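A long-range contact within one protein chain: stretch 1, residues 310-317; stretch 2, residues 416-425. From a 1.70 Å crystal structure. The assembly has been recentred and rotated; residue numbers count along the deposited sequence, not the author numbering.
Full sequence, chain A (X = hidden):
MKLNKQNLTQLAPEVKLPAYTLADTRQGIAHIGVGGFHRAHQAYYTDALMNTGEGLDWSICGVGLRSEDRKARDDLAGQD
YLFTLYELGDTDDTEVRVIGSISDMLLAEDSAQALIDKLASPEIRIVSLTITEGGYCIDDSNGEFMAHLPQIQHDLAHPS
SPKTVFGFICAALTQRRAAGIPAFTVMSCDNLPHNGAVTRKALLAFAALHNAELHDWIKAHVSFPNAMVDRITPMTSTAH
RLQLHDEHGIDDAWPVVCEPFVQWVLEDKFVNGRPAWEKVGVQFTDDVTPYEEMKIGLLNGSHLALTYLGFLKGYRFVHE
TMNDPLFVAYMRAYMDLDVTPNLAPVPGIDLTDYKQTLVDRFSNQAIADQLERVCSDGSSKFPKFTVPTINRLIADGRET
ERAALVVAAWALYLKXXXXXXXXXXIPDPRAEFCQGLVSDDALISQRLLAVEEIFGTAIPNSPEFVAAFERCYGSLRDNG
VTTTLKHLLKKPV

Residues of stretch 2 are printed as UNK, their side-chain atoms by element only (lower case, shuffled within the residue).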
ATOM      1  N   GLY A 310      -3.449  16.426  10.537  1.00 11.00           N
ATOM      2  CA  GLY A 310      -2.117  17.015  10.399  1.00 12.80           C
ATOM      3  C   GLY A 310      -2.032  17.944   9.203  1.00 13.56           C
ATOM      4  O   GLY A 310      -1.453  19.030   9.292  1.00 14.62           O
ATOM      5  N   PHE A 311      -2.630  17.533   8.094  1.00 14.70           N
ATOM      6  CA  PHE A 311      -2.589  18.373   6.890  1.00 15.52           C
ATOM      7  C   PHE A 311      -3.366  19.676   7.157  1.00 16.78           C
ATOM      8  O   PHE A 311      -2.945  20.768   6.761  1.00 15.25           O
ATOM      9  CB  PHE A 311      -3.226  17.643   5.709  1.00 15.02           C
ATOM     10  CG  PHE A 311      -2.521  17.896   4.404  1.00 17.35           C
ATOM     11  CD1 PHE A 311      -1.371  17.174   4.086  1.00 16.91           C
ATOM     12  CD2 PHE A 311      -2.996  18.855   3.514  1.00 16.77           C
ATOM     13  CE1 PHE A 311      -0.682  17.419   2.864  1.00 18.84           C
ATOM     14  CE2 PHE A 311      -2.326  19.114   2.277  1.00 18.90           C
ATOM     15  CZ  PHE A 311      -1.168  18.391   1.963  1.00 18.49           C
ATOM     16  N   LEU A 312      -4.513  19.552   7.810  1.00 14.53           N
ATOM     17  CA  LEU A 312      -5.326  20.733   8.153  1.00 14.83           C
ATOM     18  C   LEU A 312      -4.559  21.683   9.058  1.00 15.19           C
ATOM     19  O   LEU A 312      -4.614  22.902   8.863  1.00 16.72           O
ATOM     20  CB  LEU A 312      -6.613  20.290   8.880  1.00 11.62           C
ATOM     21  CG  LEU A 312      -7.667  19.720   7.936  1.00 12.08           C
ATOM     22  CD1 LEU A 312      -8.726  19.034   8.817  1.00 14.72           C
ATOM     23  CD2 LEU A 312      -8.332  20.809   7.027  1.00 14.92           C
ATOM     24  N   LYS A 313      -3.846  21.137  10.032  1.00 15.14           N
ATOM     25  CA  LYS A 313      -3.076  21.948  10.965  1.00 17.51           C
ATOM     26  C   LYS A 313      -1.917  22.646  10.238  1.00 18.91           C
ATOM     27  O   LYS A 313      -1.394  23.670  10.715  1.00 19.26           O
ATOM     28  CB  LYS A 313      -2.562  21.075  12.095  1.00 18.01           C
ATOM     29  CG  LYS A 313      -1.768  21.811  13.165  1.00 19.54           C
ATOM     30  CD  LYS A 313      -2.584  22.969  13.828  1.00 17.68           C
ATOM     31  CE  LYS A 313      -1.695  23.747  14.815  1.00 18.97           C
ATOM     32  NZ  LYS A 313      -2.477  24.855  15.489  1.00 15.70           N
ATOM     33  N   GLY A 314      -1.555  22.124   9.068  1.00 18.74           N
ATOM     34  CA  GLY A 314      -0.458  22.722   8.313  1.00 18.98           C
ATOM     35  C   GLY A 314       0.801  21.857   8.320  1.00 20.61           C
ATOM     36  O   GLY A 314       1.811  22.226   7.681  1.00 23.36           O
ATOM     37  N   TYR A 315       0.791  20.727   9.017  1.00 18.67           N
ATOM     38  CA  TYR A 315       1.984  19.863   9.012  1.00 19.41           C
ATOM     39  C   TYR A 315       2.064  19.210   7.645  1.00 18.62           C
ATOM     40  O   TYR A 315       1.039  19.113   6.927  1.00 18.22           O
ATOM     41  CB  TYR A 315       1.887  18.771  10.075  1.00 20.59           C
ATOM     42  CG  TYR A 315       1.819  19.286  11.490  1.00 20.63           C
ATOM     43  CD1 TYR A 315       0.962  18.708  12.424  1.00 20.66           C
ATOM     44  CD2 TYR A 315       2.650  20.323  11.912  1.00 22.56           C
ATOM     45  CE1 TYR A 315       0.931  19.150  13.749  1.00 20.13           C
ATOM     46  CE2 TYR A 315       2.630  20.779  13.237  1.00 22.55           C
ATOM     47  CZ  TYR A 315       1.766  20.195  14.142  1.00 23.11           C
ATOM     48  OH  TYR A 315       1.704  20.708  15.423  1.00 22.45           O
ATOM     49  N   ARG A 316       3.273  18.785   7.260  1.00 17.89           N
ATOM     50  CA  ARG A 316       3.424  18.125   5.950  1.00 16.74           C
ATOM     51  C   ARG A 316       4.167  16.790   6.029  1.00 14.53           C
ATOM     52  O   ARG A 316       4.232  16.057   5.037  1.00 15.22           O
ATOM     53  CB  ARG A 316       4.105  19.081   4.940  1.00 18.42           C
ATOM     54  CG  ARG A 316       3.158  20.201   4.412  1.00 20.53           C
ATOM     55  CD  ARG A 316       1.935  19.661   3.680  1.00 21.63           C
ATOM     56  NE  ARG A 316       1.027  20.687   3.109  1.00 24.80           N
ATOM     57  CZ  ARG A 316      -0.012  21.245   3.740  1.00 25.57           C
ATOM     58  NH1 ARG A 316      -0.306  20.905   4.990  1.00 22.75           N
ATOM     59  NH2 ARG A 316      -0.795  22.108   3.092  1.00 25.75           N
ATOM     60  N   PHE A 317       4.744  16.467   7.187  1.00 15.74           N
ATOM     61  CA  PHE A 317       5.442  15.178   7.365  1.00 15.49           C
ATOM     62  C   PHE A 317       4.931  14.453   8.574  1.00 16.33           C
ATOM     63  O   PHE A 317       4.476  15.088   9.540  1.00 16.07           O
ATOM     64  CB  PHE A 317       6.950  15.381   7.541  1.00 17.53           C
ATOM     65  CG  PHE A 317       7.567  16.004   6.351  1.00 20.41           C
ATOM     66  CD1 PHE A 317       7.659  17.401   6.250  1.00 22.20           C
ATOM     67  CD2 PHE A 317       7.985  15.212   5.287  1.00 22.24           C
ATOM     68  CE1 PHE A 317       8.168  18.001   5.105  1.00 23.88           C
ATOM     69  CE2 PHE A 317       8.493  15.797   4.134  1.00 22.61           C
ATOM     70  CZ  PHE A 317       8.587  17.194   4.039  1.00 22.96           C
ATOM     71  N   UNK A 416      -9.867  21.453   0.523  1.00 17.60           N
ATOM     72  CA  UNK A 416      -8.645  21.944  -0.136  1.00 18.08           C
ATOM     73  C   UNK A 416      -7.874  23.161   0.369  1.00 19.57           C
ATOM     74  O   UNK A 416      -7.103  23.748  -0.418  1.00 19.92           O
ATOM     75  N   UNK A 417      -8.036  23.539   1.635  1.00 18.15           N
ATOM     76  CA  UNK A 417      -7.303  24.682   2.190  1.00 19.70           C
ATOM     77  C   UNK A 417      -7.012  24.380   3.651  1.00 18.16           C
ATOM     78  O   UNK A 417      -7.909  23.942   4.386  1.00 20.07           O
ATOM     79  c   UNK A 417      -8.099  26.031   2.138  1.00 20.93           C
ATOM     80  c   UNK A 417      -8.635  26.274   0.761  1.00 24.30           C
ATOM     81  c   UNK A 417      -7.149  27.190   2.520  1.00 21.77           C
ATOM     82  N   UNK A 418      -5.768  24.573   4.082  1.00 16.91           N
ATOM     83  CA  UNK A 418      -5.446  24.269   5.472  1.00 15.87           C
ATOM     84  C   UNK A 418      -5.591  25.470   6.385  1.00 16.49           C
ATOM     85  O   UNK A 418      -6.012  26.547   5.942  1.00 15.87           O
ATOM     86  c   UNK A 418      -4.049  23.581   5.603  1.00 16.29           C
ATOM     87  o   UNK A 418      -1.774  23.965   5.017  1.00 17.98           O
ATOM     88  c   UNK A 418      -2.867  24.507   5.308  1.00 18.07           C
ATOM     89  o   UNK A 418      -3.018  25.742   5.392  1.00 16.85           O
ATOM     90  N   UNK A 419      -5.272  25.293   7.667  1.00 15.99           N
ATOM     91  CA  UNK A 419      -5.450  26.380   8.610  1.00 17.31           C
ATOM     92  C   UNK A 419      -4.499  27.554   8.378  1.00 17.97           C
ATOM     93  O   UNK A 419      -4.750  28.636   8.889  1.00 18.77           O
ATOM     94  o   UNK A 419      -5.574  24.636  12.644  1.00 16.84           O
ATOM     95  c   UNK A 419      -5.315  25.880  10.052  1.00 15.36           C
ATOM     96  c   UNK A 419      -6.516  24.978  10.409  1.00 16.23           C
ATOM     97  o   UNK A 419      -7.510  23.739  12.161  1.00 17.03           O
ATOM     98  c   UNK A 419      -6.522  24.432  11.837  1.00 16.82           C
ATOM     99  N   UNK A 420      -3.424  27.318   7.641  1.00 18.06           N
ATOM    100  CA  UNK A 420      -2.483  28.422   7.348  1.00 19.27           C
ATOM    101  C   UNK A 420      -2.841  29.119   6.021  1.00 20.04           C
ATOM    102  O   UNK A 420      -2.111  30.027   5.574  1.00 19.54           O
ATOM    103  n   UNK A 420       0.519  26.615   8.589  1.00 18.29           N
ATOM    104  c   UNK A 420      -0.481  27.505   8.579  1.00 18.28           C
ATOM    105  o   UNK A 420      -0.910  28.025   9.594  1.00 18.36           O
ATOM    106  c   UNK A 420      -1.044  27.896   7.241  1.00 17.95           C
ATOM    107  N   UNK A 421      -3.927  28.692   5.378  1.00 19.80           N
ATOM    108  CA  UNK A 421      -4.298  29.297   4.100  1.00 18.74           C
ATOM    109  C   UNK A 421      -3.621  28.660   2.896  1.00 20.88           C
ATOM    110  O   UNK A 421      -3.724  29.161   1.763  1.00 21.82           O
ATOM    111  N   UNK A 422      -2.971  27.524   3.086  1.00 18.86           N
ATOM    112  CA  UNK A 422      -2.269  26.883   1.974  1.00 22.25           C
ATOM    113  C   UNK A 422      -3.259  25.971   1.283  1.00 24.13           C
ATOM    114  O   UNK A 422      -3.899  25.118   1.940  1.00 21.95           O
ATOM    115  c   UNK A 422      -0.146  27.006   3.279  1.00 24.54           C
ATOM    116  c   UNK A 422      -1.079  26.072   2.486  1.00 22.85           C
ATOM    117  c   UNK A 422      -0.334  25.363   1.304  1.00 23.32           C
ATOM    118  N   UNK A 423      -3.406  26.183  -0.024  1.00 22.74           N
ATOM    119  CA  UNK A 423      -4.327  25.417  -0.861  1.00 24.40           C
ATOM    120  C   UNK A 423      -3.656  24.209  -1.474  1.00 25.74           C
ATOM    121  O   UNK A 423      -2.500  24.270  -1.876  1.00 27.75           O
ATOM    122  c   UNK A 423      -4.815  26.273  -2.000  1.00 23.91           C
ATOM    123  o   UNK A 423      -5.395  27.451  -1.485  1.00 29.57           O
ATOM    124  N   UNK A 424      -4.401  23.120  -1.583  1.00 23.79           N
ATOM    125  CA  UNK A 424      -3.867  21.909  -2.182  1.00 23.12           C
ATOM    126  C   UNK A 424      -4.892  21.183  -3.019  1.00 24.07           C
ATOM    127  O   UNK A 424      -6.125  21.380  -2.885  1.00 23.03           O
ATOM    128  o   UNK A 424      -7.175  20.330   3.081  1.00 16.27           O
ATOM    129  c   UNK A 424      -4.327  20.803   0.039  1.00 21.64           C
ATOM    130  c   UNK A 424      -5.278  19.784  -0.026  1.00 20.81           C
ATOM    131  c   UNK A 424      -5.287  21.513   2.166  1.00 19.75           C
ATOM    132  c   UNK A 424      -6.227  20.479   2.070  1.00 18.48           C
ATOM    133  c   UNK A 424      -3.333  20.996  -1.080  1.00 23.40           C
ATOM    134  c   UNK A 424      -6.222  19.621   0.990  1.00 18.69           C
ATOM    135  c   UNK A 424      -4.337  21.657   1.140  1.00 20.45           C
ATOM    136  N   UNK A 425      -4.366  20.354  -3.914  1.00 23.19           N
ATOM    137  CA  UNK A 425      -5.177  19.533  -4.762  1.00 23.64           C
ATOM    138  C   UNK A 425      -5.350  18.265  -3.896  1.00 19.86           C
ATOM    139  O   UNK A 425      -4.569  18.050  -2.969  1.00 19.48           O
ATOM    140  c   UNK A 425      -4.431  19.163  -6.041  1.00 26.44           C
ATOM    141  o   UNK A 425      -3.165  18.596  -5.687  1.00 29.78           O
ATOM    142  c   UNK A 425      -4.183  20.430  -6.899  1.00 29.90           C
TER
HETATM  143  O   HOH W   1      -5.482  24.377  15.238  1.00 17.17           O
HETATM  144  O   HOH W   2      -1.540  26.269  11.597  1.00 21.06           O
HETATM  145  O   HOH W   3      -3.814  26.421  13.334  1.00 21.07           O
HETATM  146  O   HOH W   4       0.881  24.165   5.265  1.00 31.81           O

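Position 416 carries no atom beyond its backbone, and its phi is positive (81°) just after a helix ends. A CB would be jammed against the preceding carbonyl oxygen, so this is glycine, Gly416, which makes no contact with stretch 1.

Position 417 has three side-chain carbons, one of them bearing the other two. The CA-to-CB bond points away from stretch 1, and the side chain stays clear of it. This short branched hydrocarbon is Val417; its backbone does the touching, with Val417 O 4.1 Å from Leu312 CD2.

At position 418 two carbons lead to a pair of oxygens, a short carboxylate on a CA-to-CB bond that points toward stretch 1. Its CB lies 3.2 Å from Phe311 O, and one oxygen reaches the guanidinium of Arg316. A fork of two oxygens after only two carbons identifies Asp418. The salt bridge is a hydrogen bond from Arg316 NH2 to Asp418 OD2, 2.8 Å long, while Asp418 OD1 accepts from the backbone N atoms of positions 420 and 422 at 2.8 and 2.9 Å.

Position 419 extends the same pattern by one carbon: three carbons, the third carrying two oxygens, with one oxygen 3.6 Å from Lys313 CD. This is Glu419. Its OE1 stays 4.2 Å from Lys313 NZ, too far for a salt bridge, and waters 1 and 3 each connect the two groups, accepting from the amine and donating to the carboxylate.

Position 420 has two carbons, the second bearing one oxygen and one nitrogen. That carboxamide, whose nitrogen is 4.0 Å from Gly314 CA, makes it Asn420. Water 2 donates to both Asn420 OD1 and Lys313 O, at 2.7 Å each.

Position 421 again lacks side-chain atoms and has positive phi (87°): Gly421. It closes a type I turn, with Gly421 N bonded to Asp418 O at 3.0 Å, and does not touch stretch 1.

Position 422 shows one carbon carrying two more. One terminal carbon sits 3.7 Å from Arg316 NH2, and the all-carbon fork denotes Val422.

Position 423 has one carbon followed by one oxygen, its CA-to-CB bond pointing away from stretch 1. It is Ser423.

Position 424 holds a six-carbon ring with an oxygen attached, and the ring presents a face to the edge of Phe311. The phenol defines Tyr424. Phe311 CE2 approaches Tyr424 CD2 to 3.4 Å, with planes at 82° and centroids 4.8 Å apart.

Position 425 has one carbon bearing an oxygen and a carbon. It is Thr425, out of reach of stretch 1.

The turn thus docks against the end of a helix. Glu419 N donates to Leu312 O (2.8 Å, 164°), fixing the backbones together, while Asp418 braces its own turn and holds Arg316. Arg316 NH1 in turn bonds Phe311 O and Tyr315 O at 3.2 and 3.0 Å. At Gly314 a CB would fall 2.6 Å from Asn420 ND2, so its absence leaves room for the turn. The Phe311–Tyr424 pair adds an apolar edge-to-face contact; waters 1 and 3 link Lys313 to Glu419, whereas Arg316 and Asp418 meet directly.

Stretch 2 416-425: GVDENGVSYT
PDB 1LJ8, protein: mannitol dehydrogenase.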